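Local coordinates for protein acetyltransferase Atu2258 (Agrobacterium tumefaciens str. C58, PDB 2G3A) that transfers the acetyl group of acetyl coenzyme A to an acceptor substrate, preferring glucosamine 6-phosphate or dopamine, and releases CoA and the acetylated product, at residues K49-N53 against E103-R107; V78-V83 against A93-L97. All coordinates share one frame. Residue numbers count along the deposited sequence, not the author numbering.

Contact 1: residues K49-N53 against E103-R107; sequences KRDLN and EARKR
Residues 50-53 are the extended start of strand 50-57, outermost within this chain. Residues 103-106 are the last turn of helix 92-106, and Arg107 follows it. CA atoms lie 8.1 Å apart for Leu52 and Glu103, and 9.6 Å for Arg50 and Arg107. Glu103 (chi1 t, chi2 p) sets its CG 3.7 Å from CD1 of Leu52 and holds NE of Arg107 through OE2 in a 2.9 Å salt bridge. Ala104 N lies 4.2 Å from Leu52 CD1. Arg107, its backbone N bonded to Glu103 O at 3.0 Å, has the largest covered area, 104 Å². Its extended side chain (chi1 m) reaches the strand backbone. Arg107 NH2 donates to Asp51 O at 2.9 Å; Arg107 NH1 donates to Asp51 O at 3.0 Å and, weakly, to Arg50 O at 3.0 Å. The all-t Arg50 lays its guanidinium flat on that of Arg107, centres 4.0 Å apart and planes at 8°; Leu52 CG covers the opposite face of Arg107. Asp22 of the second subunit, salt-bridged to Arg50 NE, and Glu103 help offset the like charges. This arginine-arginine stack ties helix 92-106 of a GNAT fold to strand 50-57 at the interface, where the sheet continues into the second subunit.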
ATOM      1  N   LYS A  49      -6.908 -13.422   1.955  1.00 25.97           N
ATOM      2  CA  LYS A  49      -7.156 -12.004   2.246  1.00 26.48           C
ATOM      3  C   LYS A  49      -8.512 -11.777   2.892  1.00 27.60           C
ATOM      4  O   LYS A  49      -9.552 -12.169   2.352  1.00 25.24           O
ATOM      5  CB  LYS A  49      -7.043 -11.134   0.999  1.00 26.73           C
ATOM      6  CG  LYS A  49      -7.074  -9.642   1.335  1.00 28.96           C
ATOM      7  CD  LYS A  49      -6.806  -8.800   0.111  1.00 32.62           C
ATOM      8  CE  LYS A  49      -6.877  -7.326   0.436  1.00 27.06           C
ATOM      9  NZ  LYS A  49      -6.274  -6.540  -0.685  1.00 36.61           N
ATOM     10  N   ARG A  50      -8.485 -11.111   4.039  1.00 26.25           N
ATOM     11  CA  ARG A  50      -9.671 -10.899   4.841  1.00 24.63           C
ATOM     12  C   ARG A  50      -9.577  -9.552   5.533  1.00 26.82           C
ATOM     13  O   ARG A  50      -8.616  -9.278   6.254  1.00 27.06           O
ATOM     14  CB  ARG A  50      -9.807 -12.023   5.864  1.00 24.11           C
ATOM     15  CG  ARG A  50     -11.063 -11.984   6.708  1.00 24.55           C
ATOM     16  CD  ARG A  50     -11.070 -13.187   7.634  1.00 25.89           C
ATOM     17  NE  ARG A  50     -12.149 -13.155   8.613  1.00 31.14           N
ATOM     18  CZ  ARG A  50     -12.172 -13.882   9.728  1.00 31.82           C
ATOM     19  NH1 ARG A  50     -11.169 -14.700  10.020  1.00 29.64           N
ATOM     20  NH2 ARG A  50     -13.203 -13.793  10.551  1.00 33.20           N
ATOM     21  N   ASP A  51     -10.574  -8.705   5.311  1.00 26.44           N
ATOM     22  CA  ASP A  51     -10.570  -7.368   5.898  1.00 27.89           C
ATOM     23  C   ASP A  51     -10.531  -7.416   7.420  1.00 26.51           C
ATOM     24  O   ASP A  51     -10.987  -8.380   8.040  1.00 23.43           O
ATOM     25  CB  ASP A  51     -11.800  -6.590   5.439  1.00 28.95           C
ATOM     26  CG  ASP A  51     -11.802  -6.349   3.943  1.00 35.61           C
ATOM     27  OD1 ASP A  51     -10.765  -5.900   3.409  1.00 37.74           O
ATOM     28  OD2 ASP A  51     -12.832  -6.624   3.299  1.00 41.89           O
ATOM     29  N   LEU A  52      -9.970  -6.366   8.010  1.00 26.33           N
ATOM     30  CA  LEU A  52      -9.939  -6.210   9.453  1.00 26.99           C
ATOM     31  C   LEU A  52     -10.071  -4.712   9.760  1.00 29.66           C
ATOM     32  O   LEU A  52      -9.106  -3.944   9.623  1.00 29.17           O
ATOM     33  CB  LEU A  52      -8.637  -6.801  10.044  1.00 26.20           C
ATOM     34  CG  LEU A  52      -8.605  -7.054  11.562  1.00 28.49           C
ATOM     35  CD1 LEU A  52      -7.400  -7.900  11.965  1.00 29.23           C
ATOM     36  CD2 LEU A  52      -8.654  -5.730  12.377  1.00 26.61           C
ATOM     37  N   ASN A  53     -11.274  -4.299  10.152  1.00 30.88           N
ATOM     38  CA  ASN A  53     -11.532  -2.905  10.483  1.00 29.99           C
ATOM     39  C   ASN A  53     -12.027  -2.763  11.920  1.00 29.26           C
ATOM     40  O   ASN A  53     -12.676  -3.662  12.463  1.00 29.01           O
ATOM     41  CB  ASN A  53     -12.585  -2.311   9.547  1.00 33.26           C
ATOM     42  CG  ASN A  53     -12.215  -2.427   8.078  1.00 37.77           C
ATOM     43  OD1 ASN A  53     -11.051  -2.285   7.694  1.00 39.35           O
ATOM     44  ND2 ASN A  53     -13.221  -2.665   7.245  1.00 40.67           N
ATOM     45  N   GLU A 103      -7.029  -9.853  17.047  1.00 24.64           N
ATOM     46  CA  GLU A 103      -7.810 -10.498  15.973  1.00 25.45           C
ATOM     47  C   GLU A 103      -6.892 -11.220  14.985  1.00 25.10           C
ATOM     48  O   GLU A 103      -7.187 -12.349  14.557  1.00 22.77           O
ATOM     49  CB  GLU A 103      -8.736  -9.482  15.277  1.00 26.56           C
ATOM     50  CG  GLU A 103      -9.560 -10.005  14.067  1.00 26.12           C
ATOM     51  CD  GLU A 103     -10.405 -11.248  14.357  1.00 28.66           C
ATOM     52  OE1 GLU A 103     -10.697 -11.527  15.538  1.00 27.03           O
ATOM     53  OE2 GLU A 103     -10.785 -11.941  13.386  1.00 31.33           O
ATOM     54  N   ALA A 104      -5.754 -10.597  14.665  1.00 25.01           N
ATOM     55  CA  ALA A 104      -4.771 -11.205  13.762  1.00 23.98           C
ATOM     56  C   ALA A 104      -4.186 -12.484  14.355  1.00 22.95           C
ATOM     57  O   ALA A 104      -4.043 -13.485  13.654  1.00 22.67           O
ATOM     58  CB  ALA A 104      -3.662 -10.211  13.415  1.00 23.00           C
ATOM     59  N   ARG A 105      -3.878 -12.462  15.648  1.00 23.24           N
ATOM     60  CA  ARG A 105      -3.406 -13.676  16.325  1.00 25.90           C
ATOM     61  C   ARG A 105      -4.459 -14.783  16.280  1.00 26.14           C
ATOM     62  O   ARG A 105      -4.135 -15.946  16.021  1.00 26.08           O
ATOM     63  CB  ARG A 105      -2.996 -13.378  17.764  1.00 27.39           C
ATOM     64  CG  ARG A 105      -1.675 -12.623  17.865  1.00 24.02           C
ATOM     65  CD  ARG A 105      -1.460 -12.169  19.302  1.00 27.94           C
ATOM     66  NE  ARG A 105      -0.194 -11.463  19.479  1.00 21.58           N
ATOM     67  CZ  ARG A 105       0.937 -12.032  19.898  1.00 27.72           C
ATOM     68  NH1 ARG A 105       0.987 -13.323  20.173  1.00 23.13           N
ATOM     69  NH2 ARG A 105       2.025 -11.303  20.043  1.00 23.80           N
ATOM     70  N   LYS A 106      -5.718 -14.408  16.496  1.00 26.81           N
ATOM     71  CA  LYS A 106      -6.833 -15.351  16.385  1.00 27.51           C
ATOM     72  C   LYS A 106      -6.909 -15.991  15.009  1.00 27.51           C
ATOM     73  O   LYS A 106      -7.191 -17.191  14.883  1.00 24.65           O
ATOM     74  CB  LYS A 106      -8.162 -14.660  16.679  1.00 27.41           C
ATOM     75  CG  LYS A 106      -8.415 -14.411  18.132  1.00 36.19           C
ATOM     76  CD  LYS A 106      -9.891 -14.581  18.468  1.00 39.33           C
ATOM     77  CE  LYS A 106     -10.187 -14.064  19.871  1.00 44.09           C
ATOM     78  NZ  LYS A 106     -10.357 -12.580  19.915  1.00 39.49           N
ATOM     79  N   ARG A 107      -6.649 -15.191  13.977  1.00 26.61           N
ATOM     80  CA  ARG A 107      -6.696 -15.674  12.594  1.00 27.99           C
ATOM     81  C   ARG A 107      -5.484 -16.546  12.256  1.00 29.48           C
ATOM     82  O   ARG A 107      -5.381 -17.059  11.140  1.00 30.97           O
ATOM     83  CB  ARG A 107      -6.794 -14.498  11.616  1.00 26.15           C
ATOM     84  CG  ARG A 107      -8.026 -13.612  11.812  1.00 29.52           C
ATOM     85  CD  ARG A 107      -8.108 -12.537  10.756  1.00 26.70           C
ATOM     86  NE  ARG A 107      -9.303 -11.722  10.927  1.00 24.89           N
ATOM     87  CZ  ARG A 107      -9.666 -10.719  10.129  1.00 28.93           C
ATOM     88  NH1 ARG A 107      -8.940 -10.394   9.065  1.00 21.52           N
ATOM     89  NH2 ARG A 107     -10.779 -10.044  10.390  1.00 26.94           N
TER

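Contact 2: residues V78-V83 against A93-L97; sequences VQLLFV and APKLL
Leu81 packs its two methyl groups against three residues of helix 92-106. Its t,t rotamer places both on the helix: Leu81 CD2 lies 3.8 Å from Ala93 CB and 3.8 Å from Leu96 CD1, while Leu81 CD1 lies 3.8 Å from Leu97 CD2. Strand 78-82 and helix 93-97 run at 141° between their N-to-C directions, with axes 9.3 Å apart at closest approach. The segments converge toward Val83: its CA is 6.4 Å from that of Ala93, against 8.4 Å for Val78 and Leu97. Val83 (chi1 t) sets CG2 3.9 Å from Ala93 CB and 4.2 Å from Leu96 CD1. At the other end, Val78 CG2 meets Leu97 CD2 at 4.3 Å. A classic beta bulge puts Gln79 and Leu80 opposite Val68, so Val78 and Leu81 can both point at the helix. This is the first strand-helix step of the beta-alpha-beta unit 75-82, 92-106, 111-116. Leu81, Phe82 and Val83 probably bind CoA, as in relatives. No hydrogen bond crosses the segments, so their fit depends on side-chain shape and burial, not on directional bonds.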
ATOM      1  N   VAL A  78      -1.785  -2.926   8.611  1.00 23.52           N
ATOM      2  CA  VAL A  78      -2.607  -1.806   9.048  1.00 23.60           C
ATOM      3  C   VAL A  78      -2.455  -0.711   7.997  1.00 25.94           C
ATOM      4  O   VAL A  78      -1.359  -0.173   7.803  1.00 24.12           O
ATOM      5  CB  VAL A  78      -2.204  -1.292  10.457  1.00 22.09           C
ATOM      6  CG1 VAL A  78      -2.968  -0.002  10.822  1.00 23.18           C
ATOM      7  CG2 VAL A  78      -2.428  -2.380  11.515  1.00 20.60           C
ATOM      8  N   GLN A  79      -3.553  -0.404   7.306  1.00 23.37           N
ATOM      9  CA  GLN A  79      -3.538   0.579   6.223  1.00 26.05           C
ATOM     10  C   GLN A  79      -3.821   2.014   6.689  1.00 28.32           C
ATOM     11  O   GLN A  79      -3.133   2.964   6.273  1.00 29.09           O
ATOM     12  CB  GLN A  79      -4.566   0.189   5.148  1.00 26.61           C
ATOM     13  CG  GLN A  79      -4.541   1.083   3.911  1.00 33.73           C
ATOM     14  CD  GLN A  79      -5.860   1.053   3.147  1.00 45.38           C
ATOM     15  OE1 GLN A  79      -6.652   0.110   3.276  1.00 51.15           O
ATOM     16  NE2 GLN A  79      -6.102   2.088   2.349  1.00 42.47           N
ATOM     17  N   LEU A  80      -4.838   2.179   7.533  1.00 26.01           N
ATOM     18  CA  LEU A  80      -5.202   3.503   8.017  1.00 24.99           C
ATOM     19  C   LEU A  80      -5.477   3.424   9.496  1.00 24.59           C
ATOM     20  O   LEU A  80      -6.041   2.444   9.960  1.00 23.40           O
ATOM     21  CB  LEU A  80      -6.471   4.030   7.329  1.00 24.96           C
ATOM     22  CG  LEU A  80      -6.629   4.041   5.801  1.00 27.15           C
ATOM     23  CD1 LEU A  80      -8.096   4.267   5.453  1.00 23.76           C
ATOM     24  CD2 LEU A  80      -5.775   5.115   5.160  1.00 32.15           C
ATOM     25  N   LEU A  81      -5.109   4.479  10.218  1.00 23.05           N
ATOM     26  CA  LEU A  81      -5.462   4.616  11.619  1.00 23.30           C
ATOM     27  C   LEU A  81      -5.683   6.074  11.903  1.00 24.22           C
ATOM     28  O   LEU A  81      -4.782   6.892  11.680  1.00 24.97           O
ATOM     29  CB  LEU A  81      -4.347   4.075  12.518  1.00 25.12           C
ATOM     30  CG  LEU A  81      -4.652   3.774  13.989  1.00 26.53           C
ATOM     31  CD1 LEU A  81      -3.629   2.805  14.556  1.00 31.64           C
ATOM     32  CD2 LEU A  81      -4.728   5.041  14.866  1.00 27.75           C
ATOM     33  N   PHE A  82      -6.886   6.402  12.388  1.00 22.12           N
ATOM     34  CA  PHE A  82      -7.212   7.769  12.757  1.00 21.59           C
ATOM     35  C   PHE A  82      -7.876   7.847  14.133  1.00 23.03           C
ATOM     36  O   PHE A  82      -8.876   7.172  14.411  1.00 23.74           O
ATOM     37  CB  PHE A  82      -8.106   8.429  11.692  1.00 23.69           C
ATOM     38  CG  PHE A  82      -8.488   9.849  12.023  1.00 24.50           C
ATOM     39  CD1 PHE A  82      -7.615  10.902  11.743  1.00 21.36           C
ATOM     40  CD2 PHE A  82      -9.706  10.135  12.630  1.00 26.82           C
ATOM     41  CE1 PHE A  82      -7.949  12.199  12.053  1.00 24.15           C
ATOM     42  CE2 PHE A  82     -10.055  11.459  12.956  1.00 25.06           C
ATOM     43  CZ  PHE A  82      -9.177  12.485  12.664  1.00 25.77           C
ATOM     44  N   VAL A  83      -7.314   8.687  14.989  1.00 23.47           N
ATOM     45  CA  VAL A  83      -7.901   8.960  16.289  1.00 24.36           C
ATOM     46  C   VAL A  83      -8.486  10.372  16.276  1.00 25.26           C
ATOM     47  O   VAL A  83      -7.785  11.316  15.938  1.00 23.91           O
ATOM     48  CB  VAL A  83      -6.852   8.781  17.424  1.00 26.77           C
ATOM     49  CG1 VAL A  83      -7.434   9.185  18.764  1.00 27.20           C
ATOM     50  CG2 VAL A  83      -6.360   7.328  17.471  1.00 31.95           C
ATOM     51  N   ALA A  93      -4.836   5.043  19.930  1.00 22.38           N
ATOM     52  CA  ALA A  93      -4.135   4.411  18.818  1.00 23.75           C
ATOM     53  C   ALA A  93      -3.536   3.053  19.268  1.00 24.93           C
ATOM     54  O   ALA A  93      -3.693   2.054  18.574  1.00 20.89           O
ATOM     55  CB  ALA A  93      -3.043   5.347  18.242  1.00 24.63           C
ATOM     56  N   PRO A  94      -2.824   3.016  20.422  1.00 25.18           N
ATOM     57  CA  PRO A  94      -2.403   1.681  20.896  1.00 24.28           C
ATOM     58  C   PRO A  94      -3.561   0.685  21.138  1.00 24.85           C
ATOM     59  O   PRO A  94      -3.386  -0.513  20.915  1.00 23.45           O
ATOM     60  CB  PRO A  94      -1.646   1.991  22.191  1.00 25.78           C
ATOM     61  CG  PRO A  94      -1.173   3.421  22.012  1.00 24.85           C
ATOM     62  CD  PRO A  94      -2.313   4.088  21.296  1.00 26.23           C
ATOM     63  N   LYS A  95      -4.722   1.179  21.574  1.00 23.71           N
ATOM     64  CA  LYS A  95      -5.883   0.318  21.794  1.00 22.93           C
ATOM     65  C   LYS A  95      -6.354  -0.299  20.484  1.00 23.57           C
ATOM     66  O   LYS A  95      -6.701  -1.478  20.440  1.00 21.18           O
ATOM     67  CB  LYS A  95      -7.024   1.087  22.469  1.00 23.58           C
ATOM     68  CG  LYS A  95      -8.303   0.258  22.658  1.00 20.71           C
ATOM     69  CD  LYS A  95      -9.291   0.962  23.574  1.00 24.70           C
ATOM     70  CE  LYS A  95     -10.503   0.074  23.875  1.00 27.37           C
ATOM     71  NZ  LYS A  95     -11.417   0.760  24.836  1.00 31.31           N
ATOM     72  N   LEU A  96      -6.397   0.517  19.430  1.00 22.37           N
ATOM     73  CA  LEU A  96      -6.755   0.041  18.096  1.00 22.56           C
ATOM     74  C   LEU A  96      -5.751  -0.987  17.607  1.00 20.99           C
ATOM     75  O   LEU A  96      -6.145  -2.027  17.090  1.00 21.82           O
ATOM     76  CB  LEU A  96      -6.853   1.210  17.099  1.00 21.40           C
ATOM     77  CG  LEU A  96      -7.989   2.215  17.340  1.00 18.99           C
ATOM     78  CD1 LEU A  96      -7.731   3.476  16.555  1.00 18.51           C
ATOM     79  CD2 LEU A  96      -9.358   1.628  16.995  1.00 22.02           C
ATOM     80  N   LEU A  97      -4.459  -0.712  17.801  1.00 21.18           N
ATOM     81  CA  LEU A  97      -3.425  -1.681  17.419  1.00 22.05           C
ATOM     82  C   LEU A  97      -3.539  -2.996  18.201  1.00 24.37           C
ATOM     83  O   LEU A  97      -3.328  -4.081  17.651  1.00 24.26           O
ATOM     84  CB  LEU A  97      -2.037  -1.081  17.605  1.00 20.72           C
ATOM     85  CG  LEU A  97      -1.711   0.089  16.656  1.00 19.43           C
ATOM     86  CD1 LEU A  97      -0.431   0.765  17.130  1.00 25.66           C
ATOM     87  CD2 LEU A  97      -1.597  -0.403  15.186  1.00 24.04           C
TER

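Both contacts press helix 92-106 onto the same mixed sheet, contact 2 near its start and contact 1 at its C-terminal end. Their centres are 14 Å apart and their nearest atoms about 6 Å, so they do not touch. Contact 2 reaches strand 75-82, inside the sheet, is made by buried and partly exposed apolar side chains, and includes residues of the probable CoA site. Contact 1 reaches strand 50-57, outermost within this chain, and includes the exposed Arg50, so charge and side-chain-to-backbone hydrogen bonds from Arg107 join the apolar packing of Leu52. The second subunit lies beside both: Asp22 of that chain pairs with Arg50, and its Phe18 packs on Leu96.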